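Local coordinates for YfkN protein (Bacillus subtilis subsp. subtilis, PDB 3GVE) that belongs to the calcineurin-like phosphoesterase family and holds a manganese ion and a magnesium ion side by side in its metal site, at residues G63-G68 with H90-V95; V95-K100 with K123-P128; N69-Y74 with Q333-Y338; G39-A44 with T318-T323. All blocks are in the same frame, centred on the assembly; numbering follows the deposited sequence. Where two conformers were deposited one is given.

In the fold
Helix 40-53 opens the longest loop, which contact 4 closes at residues 318-323, where the C-terminal helix 322-340 begins. Contacts 1 and 2 are both nested inside it. After strand 57-61, the metal-bearing loop opens contact 1, which closes on helix 91-98. Helix 70-85 starts between those two segments and opens contact 3. Contact 3 closes far away on helix 322-340, so it crosses contact 1 and also contact 4. Contact 2 starts from Val95, where contact 1 ends, and closes just after helix 115-123; it lies inside the loop of contact 3. Leu40, Leu71 and Ile93 join neighbouring contacts. Together they tie the C-terminal helix to the helices beside the metal site.

Contact 1: G63-G68 with H90-V95; sequences GDLIQG and HPIISV. With MN (manganese (II) ion), chain C; MG (magnesium ion), chain D.
Leu65 and Ile92 meet where the metal-bearing loop of the calcineurin-like phosphoesterase fold packs on the start of helix 91-98. Their side chains slide past each other in opposite directions. CG2 of Ile92 does the touching, 3.7 Å from Leu65 CG. Leu65 CG is anti to the backbone N (chi1 170°), which sets its branch point against that methyl. The other branch of Ile92 reaches the next residue: its CD1 lies 3.7 Å from Ile66 CA. Ile93 adds a looser contact to Leu65 CD2.

The His90 ring lies obliquely to Ile66, with NE2 4.1 Å from Ile66 CB. No direct hydrogen bond crosses the contact. A water bridges it instead, donating to Ile66 O at 2.8 Å. The same water sits in the ring plane of His90, 2.8 Å from NE2. At the N-cap of the helix, His90 ND1 accepts from Ile92 N at 3.1 Å, again close to the ring plane. With a partner at each nitrogen, the ring is probably held in this orientation.

At the metal end of the loop, Glu110 accepts from the backbone N of Asp64 and of Leu65, and Asp64 OD1 is bound by His109 N. Asp19, His21 and His251 also bind the manganese; Asn108, His216 and His249 bind the magnesium. Asp64 OD2 bridges the two ions, 2.3 Å from manganese and 2.4 Å from magnesium.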
loop_
_atom_site.group_PDB
_atom_site.type_symbol
_atom_site.label_atom_id
_atom_site.label_comp_id
_atom_site.label_asym_id
_atom_site.label_seq_id
_atom_site.Cartn_x
_atom_site.Cartn_y
_atom_site.Cartn_z
ATOM N N GLY A 63 -16.127 4.658 -2.860
ATOM C CA GLY A 63 -15.043 5.206 -3.662
ATOM C C GLY A 63 -13.660 4.648 -3.350
ATOM O O GLY A 63 -13.509 3.775 -2.512
ATOM N N ASP A 64 -12.650 5.171 -4.043
ATOM C CA ASP A 64 -11.304 4.556 -4.130
ATOM C C ASP A 64 -11.470 3.081 -4.550
ATOM O O ASP A 64 -11.000 2.155 -3.900
ATOM C CB ASP A 64 -10.498 4.709 -2.825
ATOM C CG ASP A 64 -9.671 5.974 -2.793
ATOM O OD1 ASP A 64 -9.902 6.843 -3.659
ATOM O OD2 ASP A 64 -8.824 6.084 -1.878
ATOM N N LEU A 65 -12.171 2.909 -5.664
ATOM C CA LEU A 65 -12.626 1.616 -6.172
ATOM C C LEU A 65 -11.851 1.104 -7.396
ATOM O O LEU A 65 -11.505 -0.058 -7.457
ATOM C CB LEU A 65 -14.115 1.718 -6.517
ATOM C CG LEU A 65 -14.712 0.537 -7.286
ATOM C CD1 LEU A 65 -14.752 -0.689 -6.410
ATOM C CD2 LEU A 65 -16.132 0.899 -7.796
ATOM N N ILE A 66 -11.606 1.977 -8.365
ATOM C CA ILE A 66 -11.137 1.545 -9.672
ATOM C C ILE A 66 -9.628 1.587 -9.870
ATOM O O ILE A 66 -9.136 1.198 -10.920
ATOM C CB ILE A 66 -11.818 2.362 -10.800
ATOM C CG1 ILE A 66 -11.296 3.809 -10.824
ATOM C CG2 ILE A 66 -13.335 2.293 -10.666
ATOM C CD1 ILE A 66 -11.841 4.649 -11.980
ATOM N N GLN A 67 -8.901 2.058 -8.870
ATOM C CA GLN A 67 -7.457 2.249 -8.969
ATOM C C GLN A 67 -6.755 1.664 -7.759
ATOM O O GLN A 67 -7.285 1.675 -6.668
ATOM C CB GLN A 67 -7.156 3.749 -9.037
ATOM C CG GLN A 67 -5.695 4.084 -9.340
ATOM C CD GLN A 67 -4.759 4.045 -8.128
ATOM O OE1 GLN A 67 -3.547 3.925 -8.280
ATOM N NE2 GLN A 67 -5.304 4.175 -6.956
ATOM N N GLY A 68 -5.552 1.161 -7.968
ATOM C CA GLY A 68 -4.690 0.782 -6.864
ATOM C C GLY A 68 -3.788 -0.415 -7.090
ATOM O O GLY A 68 -2.762 -0.549 -6.458
ATOM N N HIS A 90 -16.278 -0.874 -17.776
ATOM C CA HIS A 90 -15.079 -1.096 -16.967
ATOM C C HIS A 90 -15.282 -2.425 -16.218
ATOM O O HIS A 90 -16.294 -2.611 -15.585
ATOM C CB HIS A 90 -14.914 0.058 -15.974
ATOM C CG HIS A 90 -13.581 0.083 -15.290
ATOM N ND1 HIS A 90 -13.106 -0.980 -14.554
ATOM C CD2 HIS A 90 -12.622 1.032 -15.248
ATOM C CE1 HIS A 90 -11.914 -0.681 -14.079
ATOM N NE2 HIS A 90 -11.599 0.536 -14.479
ATOM N N PRO A 91 -14.311 -3.335 -16.283
ATOM C CA PRO A 91 -14.467 -4.649 -15.637
ATOM C C PRO A 91 -14.786 -4.572 -14.137
ATOM O O PRO A 91 -15.516 -5.400 -13.647
ATOM C CB PRO A 91 -13.110 -5.313 -15.883
ATOM C CG PRO A 91 -12.679 -4.745 -17.157
ATOM C CD PRO A 91 -13.088 -3.296 -17.102
ATOM N N ILE A 92 -14.258 -3.580 -13.432
ATOM C CA ILE A 92 -14.608 -3.421 -12.023
ATOM C C ILE A 92 -16.099 -3.058 -11.872
ATOM O O ILE A 92 -16.807 -3.598 -11.034
ATOM C CB ILE A 92 -13.702 -2.395 -11.336
ATOM C CG1 ILE A 92 -12.294 -2.985 -11.202
ATOM C CG2 ILE A 92 -14.278 -1.992 -9.979
ATOM C CD1 ILE A 92 -11.262 -2.000 -10.702
ATOM N N ILE A 93 -16.556 -2.142 -12.711
ATOM C CA ILE A 93 -17.966 -1.782 -12.752
ATOM C C ILE A 93 -18.858 -2.984 -13.115
ATOM O O ILE A 93 -19.927 -3.133 -12.563
ATOM C CB ILE A 93 -18.213 -0.570 -13.684
ATOM C CG1 ILE A 93 -17.448 0.671 -13.166
ATOM C CG2 ILE A 93 -19.725 -0.275 -13.834
ATOM C CD1 ILE A 93 -17.854 1.129 -11.737
ATOM N N SER A 94 -18.405 -3.849 -14.021
ATOM C CA SER A 94 -19.169 -5.111 -14.286
ATOM C C SER A 94 -19.375 -5.930 -13.050
ATOM O O SER A 94 -20.450 -6.512 -12.883
ATOM C CB SER A 94 -18.486 -5.957 -15.334
ATOM O OG SER A 94 -18.285 -5.239 -16.539
ATOM N N VAL A 95 -18.366 -5.999 -12.182
ATOM C CA VAL A 95 -18.540 -6.726 -10.910
ATOM C C VAL A 95 -19.601 -6.068 -10.017
ATOM O O VAL A 95 -20.467 -6.698 -9.437
ATOM C CB VAL A 95 -17.197 -6.846 -10.129
ATOM C CG1 VAL A 95 -17.394 -7.451 -8.788
ATOM C CG2 VAL A 95 -16.206 -7.729 -10.952
HETATM MN MN MN C . -7.915 4.719 -0.301
HETATM MG MG MG D . -9.066 8.111 -0.574
HETATM O O HOH W 1 -9.011 1.359 -13.691
HETATM O O HOH W 2 -7.668 6.628 0.770
HETATM O O HOH W 3 -5.844 5.369 -0.876
#

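Contact 2: V95-K100 with K123-P128; sequences VMNALK and KGADFP
Asn97, near the end of helix 91-98, grips the loop after helix 115-123 with both ends of its amide. Asn97 OD1 accepts from Asp126 N at 2.8 Å in a nearly straight bond (170° at the hydrogen). Asn97 ND2 donates to Gly124 O at 3.0 Å, and that oxygen lies in the amide plane. Tight packing continues inward. The Phe127 ring stands steeply against the amide, with CE2 3.4 Å from Asn97 OD1. The ring also meets the helix through CZ, 3.6 Å from Met96 CB. Met96 is a selenomethionine; its chain bends at chi2 and chi3, and its far end packs on Leu40 of helix 40-53. Ala125 CB covers the centre of one face of the Phe127 ring.

The outer side faces solvent. The exposed Asp126 carboxylate stacks on the Asn97 amide, the planes only 5° apart, with OD2 3.4 Å from Asn97 CG. Beside this stack the link is looser: a water donates to both Asn97 O and Asp126 OD2. Just beyond, the helix ends in a Schellman motif at Lys100.

One acceptor and one donor on the loop fix which way the amide is turned. The bridging water probably eases repulsion between its two oxygens.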
loop_
_atom_site.group_PDB
_atom_site.type_symbol
_atom_site.label_atom_id
_atom_site.label_comp_id
_atom_site.label_asym_id
_atom_site.label_seq_id
_atom_site.Cartn_x
_atom_site.Cartn_y
_atom_site.Cartn_z
ATOM N N VAL A 95 -18.366 -5.999 -12.182
ATOM C CA VAL A 95 -18.540 -6.726 -10.910
ATOM C C VAL A 95 -19.601 -6.068 -10.017
ATOM O O VAL A 95 -20.467 -6.698 -9.437
ATOM C CB VAL A 95 -17.197 -6.846 -10.129
ATOM C CG1 VAL A 95 -17.394 -7.451 -8.788
ATOM C CG2 VAL A 95 -16.206 -7.729 -10.952
HETATM N N MSE A 96 -19.522 -4.743 -9.914
HETATM C CA MSE A 96 -20.470 -3.963 -9.101
HETATM C C MSE A 96 -21.922 -4.108 -9.611
HETATM O O MSE A 96 -22.855 -4.180 -8.853
HETATM C CB MSE A 96 -20.083 -2.469 -9.051
HETATM C CG MSE A 96 -18.608 -2.180 -8.715
HETATM SE SE MSE A 96 -17.872 -3.104 -7.157
HETATM C CE MSE A 96 -18.360 -1.805 -5.764
ATOM N N ASN A 97 -22.063 -4.200 -10.927
ATOM C CA ASN A 97 -23.330 -4.368 -11.608
ATOM C C ASN A 97 -23.871 -5.767 -11.247
ATOM O O ASN A 97 -25.028 -5.961 -10.921
ATOM C CB ASN A 97 -23.195 -4.231 -13.124
ATOM C CG ASN A 97 -23.083 -2.760 -13.578
ATOM O OD1 ASN A 97 -23.343 -1.828 -12.807
ATOM N ND2 ASN A 97 -22.737 -2.584 -14.825
ATOM N N ALA A 98 -22.977 -6.749 -11.302
ATOM C CA ALA A 98 -23.346 -8.138 -11.023
ATOM C C ALA A 98 -23.775 -8.327 -9.571
ATOM O O ALA A 98 -24.633 -9.130 -9.288
ATOM C CB ALA A 98 -22.208 -9.085 -11.384
ATOM N N LEU A 99 -23.170 -7.576 -8.659
ATOM C CA LEU A 99 -23.522 -7.604 -7.232
ATOM C C LEU A 99 -24.716 -6.697 -6.911
ATOM O O LEU A 99 -25.152 -6.607 -5.774
ATOM C CB LEU A 99 -22.323 -7.184 -6.380
ATOM C CG LEU A 99 -21.135 -8.146 -6.330
ATOM C CD1 LEU A 99 -19.981 -7.563 -5.535
ATOM C CD2 LEU A 99 -21.579 -9.478 -5.722
ATOM N N LYS A 100 -25.214 -6.020 -7.934
ATOM C CA LYS A 100 -26.406 -5.178 -7.813
ATOM C C LYS A 100 -26.219 -4.065 -6.761
ATOM O O LYS A 100 -27.049 -3.857 -5.893
ATOM C CB LYS A 100 -27.664 -6.035 -7.561
ATOM C CG LYS A 100 -27.952 -6.966 -8.732
ATOM C CD LYS A 100 -29.181 -7.824 -8.476
ATOM C CE LYS A 100 -29.405 -8.789 -9.628
ATOM N NZ LYS A 100 -30.847 -9.194 -9.724
ATOM N N LYS A 123 -20.207 5.660 -17.079
ATOM C CA LYS A 123 -21.234 5.369 -18.102
ATOM C C LYS A 123 -21.759 3.947 -18.043
ATOM O O LYS A 123 -22.899 3.696 -18.338
ATOM C CB LYS A 123 -20.686 5.583 -19.515
ATOM C CG LYS A 123 -20.429 7.014 -19.881
ATOM C CD LYS A 123 -19.794 7.136 -21.272
ATOM C CE LYS A 123 -19.348 8.566 -21.482
ATOM N NZ LYS A 123 -18.946 8.815 -22.846
ATOM N N GLY A 124 -20.883 3.021 -17.691
ATOM C CA GLY A 124 -21.212 1.614 -17.629
ATOM C C GLY A 124 -21.920 1.098 -16.355
ATOM O O GLY A 124 -22.336 -0.054 -16.339
ATOM N N ALA A 125 -21.998 1.935 -15.289
ATOM C CA ALA A 125 -22.658 1.507 -14.072
ATOM C C ALA A 125 -24.151 1.471 -14.246
ATOM O O ALA A 125 -24.765 2.483 -14.780
ATOM C CB ALA A 125 -22.263 2.403 -12.950
ATOM N N ASP A 126 -24.787 0.437 -13.745
ATOM C CA ASP A 126 -26.233 0.317 -13.774
ATOM C C ASP A 126 -26.826 1.203 -12.705
ATOM O O ASP A 126 -27.975 1.493 -12.738
ATOM C CB ASP A 126 -26.657 -1.126 -13.497
ATOM C CG ASP A 126 -26.350 -2.058 -14.612
ATOM O OD1 ASP A 126 -26.142 -1.647 -15.716
ATOM O OD2 ASP A 126 -26.330 -3.257 -14.284
ATOM N N PHE A 127 -26.003 1.584 -11.743
ATOM C CA PHE A 127 -26.428 2.344 -10.580
ATOM C C PHE A 127 -25.833 3.745 -10.648
ATOM O O PHE A 127 -24.849 3.960 -11.300
ATOM C CB PHE A 127 -25.962 1.636 -9.301
ATOM C CG PHE A 127 -24.494 1.291 -9.308
ATOM C CD1 PHE A 127 -23.578 2.162 -8.773
ATOM C CD2 PHE A 127 -24.036 0.124 -9.894
ATOM C CE1 PHE A 127 -22.233 1.863 -8.796
ATOM C CE2 PHE A 127 -22.694 -0.183 -9.933
ATOM C CZ PHE A 127 -21.781 0.666 -9.376
ATOM N N PRO A 128 -26.440 4.675 -9.931
ATOM C CA PRO A 128 -25.931 6.049 -9.902
ATOM C C PRO A 128 -24.619 6.163 -9.125
ATOM O O PRO A 128 -24.473 5.579 -8.067
ATOM C CB PRO A 128 -27.026 6.812 -9.148
ATOM C CG PRO A 128 -27.744 5.759 -8.344
ATOM C CD PRO A 128 -27.710 4.538 -9.203
HETATM O O HOH W 4 -26.826 -4.117 -11.621
#

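Contact 3: N69-Y74 with Q333-Y338; sequences NPLGEY and QNTLEY
Tyr74 lays its ring across the backbone of Asn334 and Thr335, where helix 70-85 meets the C-terminal helix 322-340. The short helical segments cross at 95°, their axes 9.2 Å apart at closest approach. Tyr74 CG is anti to the backbone N (chi1 175°), which starts the ring toward the other helix. Thr335 N and Asn334 C lie over one face. Asn334 CB packs 3.4 Å from Tyr74 CZ, while Asn334 OD1 is bonded to Gln330.

Thr335 CG2, anti to the backbone N, touches Leu71 N at 3.6 Å. Thr335 OG1 lies 3.4 Å from Tyr74 CB, also near Leu71 CA, and is bonded to Thr331 O.

Tyr338 runs past Tyr74 in the opposite direction, with its CB 4.0 Å from Tyr74 CD1. Tyr338 OH donates to Glu73 OE2 at 2.8 Å. The Glu73 chain is extended beyond CG, and OE2 lies at the ring edge. The carboxylate plane is almost perpendicular to the ring, and the hydroxyl meets OE2 on its anti side, 20° out of the plane.

Lys77 NZ is also bonded to Tyr338 OH. The phenol thus links a cation and an anion, which probably polarises its O-H bond toward Glu73.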
loop_
_atom_site.group_PDB
_atom_site.type_symbol
_atom_site.label_atom_id
_atom_site.label_comp_id
_atom_site.label_asym_id
_atom_site.label_seq_id
_atom_site.Cartn_x
_atom_site.Cartn_y
_atom_site.Cartn_z
ATOM N N ASN A 69 -4.193 -1.300 -7.989
ATOM C CA ASN A 69 -3.414 -2.508 -8.279
ATOM C C ASN A 69 -3.277 -2.739 -9.788
ATOM O O ASN A 69 -3.767 -1.953 -10.556
ATOM C CB ASN A 69 -3.947 -3.728 -7.507
ATOM C CG ASN A 69 -5.281 -4.256 -8.031
ATOM O OD1 ASN A 69 -5.926 -5.085 -7.392
ATOM N ND2 ASN A 69 -5.670 -3.817 -9.190
ATOM N N PRO A 70 -2.607 -3.806 -10.215
ATOM C CA PRO A 70 -2.426 -4.021 -11.657
ATOM C C PRO A 70 -3.709 -4.314 -12.446
ATOM O O PRO A 70 -3.708 -4.105 -13.633
ATOM C CB PRO A 70 -1.440 -5.197 -11.709
ATOM C CG PRO A 70 -0.615 -4.989 -10.492
ATOM C CD PRO A 70 -1.608 -4.563 -9.436
ATOM N N LEU A 71 -4.776 -4.758 -11.795
ATOM C CA LEU A 71 -6.047 -4.944 -12.490
ATOM C C LEU A 71 -6.620 -3.591 -12.920
ATOM O O LEU A 71 -7.097 -3.448 -14.026
ATOM C CB LEU A 71 -7.042 -5.731 -11.629
ATOM C CG LEU A 71 -8.356 -6.047 -12.345
ATOM C CD1 LEU A 71 -8.894 -7.424 -11.964
ATOM C CD2 LEU A 71 -9.401 -4.962 -12.146
ATOM N N GLY A 72 -6.522 -2.596 -12.049
ATOM C CA GLY A 72 -6.932 -1.250 -12.400
ATOM C C GLY A 72 -6.081 -0.678 -13.521
ATOM O O GLY A 72 -6.579 0.019 -14.387
ATOM N N GLU A 73 -4.784 -0.980 -13.484
ATOM C CA GLU A 73 -3.844 -0.562 -14.536
ATOM C C GLU A 73 -4.180 -1.239 -15.858
ATOM O O GLU A 73 -4.163 -0.626 -16.897
ATOM C CB GLU A 73 -2.420 -0.978 -14.182
ATOM C CG GLU A 73 -1.765 -0.196 -13.125
ATOM C CD GLU A 73 -0.440 -0.845 -12.693
ATOM O OE1 GLU A 73 -0.003 -0.534 -11.586
ATOM O OE2 GLU A 73 0.140 -1.681 -13.438
ATOM N N TYR A 74 -4.484 -2.524 -15.794
ATOM C CA TYR A 74 -4.848 -3.260 -16.989
ATOM C C TYR A 74 -6.040 -2.586 -17.691
ATOM O O TYR A 74 -6.068 -2.427 -18.898
ATOM C CB TYR A 74 -5.162 -4.735 -16.656
ATOM C CG TYR A 74 -5.666 -5.464 -17.880
ATOM C CD1 TYR A 74 -4.778 -5.984 -18.804
ATOM C CD2 TYR A 74 -7.021 -5.558 -18.152
ATOM C CE1 TYR A 74 -5.215 -6.604 -19.932
ATOM C CE2 TYR A 74 -7.469 -6.181 -19.295
ATOM C CZ TYR A 74 -6.562 -6.705 -20.173
ATOM O OH TYR A 74 -6.993 -7.329 -21.321
ATOM N N GLN A 333 -7.394 -12.942 -15.474
ATOM C CA GLN A 333 -6.411 -13.725 -16.241
ATOM C C GLN A 333 -5.620 -12.855 -17.207
ATOM O O GLN A 333 -4.430 -13.043 -17.359
ATOM C CB GLN A 333 -7.075 -14.905 -16.946
ATOM C CG GLN A 333 -7.589 -15.915 -15.939
ATOM C CD GLN A 333 -8.246 -17.101 -16.561
ATOM O OE1 GLN A 333 -8.175 -17.297 -17.762
ATOM N NE2 GLN A 333 -8.879 -17.908 -15.742
ATOM N N ASN A 334 -6.272 -11.869 -17.804
ATOM C CA ASN A 334 -5.577 -10.912 -18.655
ATOM C C ASN A 334 -4.586 -10.071 -17.858
ATOM O O ASN A 334 -3.521 -9.718 -18.330
ATOM C CB ASN A 334 -6.582 -9.999 -19.383
ATOM C CG ASN A 334 -7.415 -10.746 -20.420
ATOM O OD1 ASN A 334 -7.109 -11.863 -20.792
ATOM N ND2 ASN A 334 -8.470 -10.118 -20.872
ATOM N N THR A 335 -4.966 -9.741 -16.630
ATOM C CA THR A 335 -4.090 -8.998 -15.740
ATOM C C THR A 335 -2.849 -9.819 -15.347
ATOM O O THR A 335 -1.754 -9.302 -15.304
ATOM C CB THR A 335 -4.858 -8.498 -14.498
ATOM O OG1 THR A 335 -5.878 -7.595 -14.928
ATOM C CG2 THR A 335 -3.943 -7.767 -13.529
ATOM N N LEU A 336 -3.050 -11.092 -15.052
ATOM C CA LEU A 336 -1.916 -11.960 -14.773
ATOM C C LEU A 336 -0.927 -11.939 -15.942
ATOM O O LEU A 336 0.254 -11.846 -15.733
ATOM C CB LEU A 336 -2.381 -13.385 -14.514
ATOM C CG LEU A 336 -3.193 -13.658 -13.256
ATOM C CD1 LEU A 336 -3.686 -15.093 -13.253
ATOM C CD2 LEU A 336 -2.441 -13.355 -11.962
ATOM N N GLU A 337 -1.428 -12.013 -17.167
ATOM C CA GLU A 337 -0.562 -12.003 -18.344
ATOM C C GLU A 337 0.183 -10.679 -18.411
ATOM O O GLU A 337 1.369 -10.616 -18.673
ATOM C CB GLU A 337 -1.396 -12.225 -19.601
ATOM C CG GLU A 337 -0.608 -12.304 -20.902
ATOM C CD GLU A 337 -1.473 -12.613 -22.121
ATOM O OE1 GLU A 337 -0.993 -13.323 -23.027
ATOM O OE2 GLU A 337 -2.618 -12.139 -22.202
ATOM N N TYR A 338 -0.550 -9.606 -18.161
ATOM C CA TYR A 338 -0.006 -8.257 -18.182
ATOM C C TYR A 338 1.128 -8.082 -17.167
ATOM O O TYR A 338 2.158 -7.494 -17.466
ATOM C CB TYR A 338 -1.143 -7.265 -17.913
ATOM C CG TYR A 338 -0.712 -5.892 -17.471
ATOM C CD1 TYR A 338 -0.028 -5.049 -18.317
ATOM C CD2 TYR A 338 -1.005 -5.442 -16.206
ATOM C CE1 TYR A 338 0.364 -3.795 -17.897
ATOM C CE2 TYR A 338 -0.624 -4.223 -15.787
ATOM C CZ TYR A 338 0.055 -3.389 -16.617
ATOM O OH TYR A 338 0.430 -2.151 -16.165
#

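Contact 4: G39-A44 with T318-T323; sequences GLARTA and TSRNET
Arg42 sets its guanidinium obliquely beside the Thr318-Ser319 peptide, with NH1 3.7 Å from Thr318 C. At the rim of the group, NE forms a salt bridge with Asp26. NH1 donates to a water at 3.2 Å, which returns a weak bond to Thr318 O. The chain of Arg42 is extended from CG to NE, and this carries the charged group out over the segment 318-323. The second flat group is the Asn321 amide. Ala44 CB sits over one of its faces, 3.7 Å from CG. The ends of the amide are used differently. OD1 takes a weak bond from Thr323 N, and one from Val324 N, as the N-cap of helix 322-340. ND2 is bonded to Gln45 OE1.

The backbones are joined directly. Asn321 N donates to Ala41 O at 2.8 Å, with 159° at the hydrogen. The packing beside this bond is close, since Asn321 CB lies 3.2 Å from the same oxygen. Ala41 CB rests on the stem of Arg320, 3.7 Å from CG. The Arg320 chain then bends at chi3, and NH2 forms salt bridges with Glu34 and Asp26. Ser319 N is buried here and has no hydrogen-bond partner in the model.

The contact thus joins the first turn of helix 40-53 to the start of the C-terminal helix. Two like charges come near each other, with Arg42 NH2 5.5 Å from Arg320 NH2. Asp26, bonded to both side chains, probably offsets their repulsion, and Glu34 adds a second negative charge on the Arg320 side.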
loop_
_atom_site.group_PDB
_atom_site.type_symbol
_atom_site.label_atom_id
_atom_site.label_comp_id
_atom_site.label_asym_id
_atom_site.label_seq_id
_atom_site.Cartn_x
_atom_site.Cartn_y
_atom_site.Cartn_z
ATOM N N GLY A 39 -10.135 -8.640 -0.559
ATOM C CA GLY A 39 -10.716 -8.821 -1.877
ATOM C C GLY A 39 -12.228 -8.882 -1.895
ATOM O O GLY A 39 -12.817 -9.515 -1.051
ATOM N N LEU A 40 -12.831 -8.200 -2.861
ATOM C CA LEU A 40 -14.281 -8.147 -2.993
ATOM C C LEU A 40 -14.903 -9.537 -3.160
ATOM O O LEU A 40 -16.002 -9.753 -2.734
ATOM C CB LEU A 40 -14.669 -7.213 -4.141
ATOM C CG LEU A 40 -16.163 -6.889 -4.307
ATOM C CD1 LEU A 40 -16.800 -6.404 -3.005
ATOM C CD2 LEU A 40 -16.331 -5.878 -5.432
ATOM N N ALA A 41 -14.168 -10.470 -3.754
ATOM C CA ALA A 41 -14.653 -11.839 -3.857
ATOM C C ALA A 41 -14.977 -12.439 -2.480
ATOM O O ALA A 41 -15.874 -13.246 -2.375
ATOM C CB ALA A 41 -13.655 -12.712 -4.608
ATOM N N ARG A 42 -14.255 -12.028 -1.441
ATOM C CA ARG A 42 -14.561 -12.443 -0.072
ATOM C C ARG A 42 -15.611 -11.550 0.583
ATOM O O ARG A 42 -16.512 -12.038 1.200
ATOM C CB ARG A 42 -13.282 -12.527 0.775
ATOM C CG ARG A 42 -12.465 -13.759 0.403
ATOM C CD ARG A 42 -11.118 -13.839 1.097
ATOM N NE ARG A 42 -10.483 -15.130 0.801
ATOM C CZ ARG A 42 -10.599 -16.214 1.553
ATOM N NH1 ARG A 42 -11.281 -16.200 2.689
ATOM N NH2 ARG A 42 -9.990 -17.322 1.174
ATOM N N THR A 43 -15.502 -10.240 0.407
ATOM C CA THR A 43 -16.480 -9.333 1.016
ATOM C C THR A 43 -17.901 -9.637 0.547
ATOM O O THR A 43 -18.841 -9.502 1.305
ATOM C CB THR A 43 -16.161 -7.852 0.694
ATOM O OG1 THR A 43 -14.757 -7.691 0.510
ATOM C CG2 THR A 43 -16.665 -6.916 1.806
ATOM N N ALA A 44 -18.023 -10.050 -0.708
ATOM C CA ALA A 44 -19.311 -10.356 -1.302
ATOM C C ALA A 44 -20.021 -11.510 -0.587
ATOM O O ALA A 44 -21.214 -11.616 -0.668
ATOM C CB ALA A 44 -19.150 -10.638 -2.800
ATOM N N THR A 318 -14.710 -17.904 4.230
ATOM C CA THR A 318 -13.617 -18.835 3.953
ATOM C C THR A 318 -13.424 -19.153 2.472
ATOM O O THR A 318 -12.530 -19.914 2.126
ATOM C CB THR A 318 -13.778 -20.139 4.734
ATOM O OG1 THR A 318 -14.951 -20.790 4.272
ATOM C CG2 THR A 318 -13.919 -19.863 6.205
ATOM N N SER A 319 -14.256 -18.586 1.604
ATOM C CA SER A 319 -14.144 -18.838 0.167
ATOM C C SER A 319 -14.542 -17.645 -0.698
ATOM O O SER A 319 -15.076 -16.675 -0.199
ATOM C CB SER A 319 -14.992 -20.042 -0.239
ATOM O OG SER A 319 -16.347 -19.813 0.031
ATOM N N ARG A 320 -14.294 -17.752 -1.998
ATOM C CA ARG A 320 -14.639 -16.714 -2.953
ATOM C C ARG A 320 -16.076 -16.837 -3.419
ATOM O O ARG A 320 -16.573 -17.904 -3.692
ATOM C CB ARG A 320 -13.753 -16.786 -4.204
ATOM C CG ARG A 320 -12.401 -16.151 -4.112
ATOM C CD ARG A 320 -11.609 -16.392 -5.391
ATOM N NE ARG A 320 -11.283 -17.793 -5.574
ATOM C CZ ARG A 320 -10.227 -18.405 -5.054
ATOM N NH1 ARG A 320 -10.047 -19.686 -5.285
ATOM N NH2 ARG A 320 -9.366 -17.768 -4.309
ATOM N N ASN A 321 -16.706 -15.692 -3.558
ATOM C CA ASN A 321 -18.061 -15.536 -4.079
ATOM C C ASN A 321 -18.042 -15.821 -5.581
ATOM O O ASN A 321 -17.252 -15.235 -6.344
ATOM C CB ASN A 321 -18.504 -14.079 -3.896
ATOM C CG ASN A 321 -19.892 -13.813 -4.445
ATOM O OD1 ASN A 321 -20.054 -13.418 -5.594
ATOM N ND2 ASN A 321 -20.879 -14.040 -3.599
ATOM N N GLU A 322 -18.913 -16.705 -6.037
ATOM C CA GLU A 322 -18.933 -17.081 -7.449
ATOM C C GLU A 322 -19.323 -15.951 -8.410
ATOM O O GLU A 322 -18.863 -15.944 -9.526
ATOM C CB GLU A 322 -19.838 -18.302 -7.691
ATOM C CG GLU A 322 -19.388 -19.550 -6.967
ATOM C CD GLU A 322 -20.307 -20.744 -7.200
ATOM O OE1 GLU A 322 -21.302 -20.618 -7.937
ATOM O OE2 GLU A 322 -20.002 -21.812 -6.634
ATOM N N THR A 323 -20.173 -15.019 -7.981
ATOM C CA THR A 323 -20.624 -14.005 -8.900
ATOM C C THR A 323 -19.417 -13.092 -9.221
ATOM O O THR A 323 -19.236 -12.660 -10.353
ATOM C CB THR A 323 -21.783 -13.184 -8.320
ATOM O OG1 THR A 323 -22.913 -14.045 -8.131
ATOM C CG2 THR A 323 -22.226 -11.972 -9.205
HETATM O O HOH W 5 -10.145 -18.764 4.140
#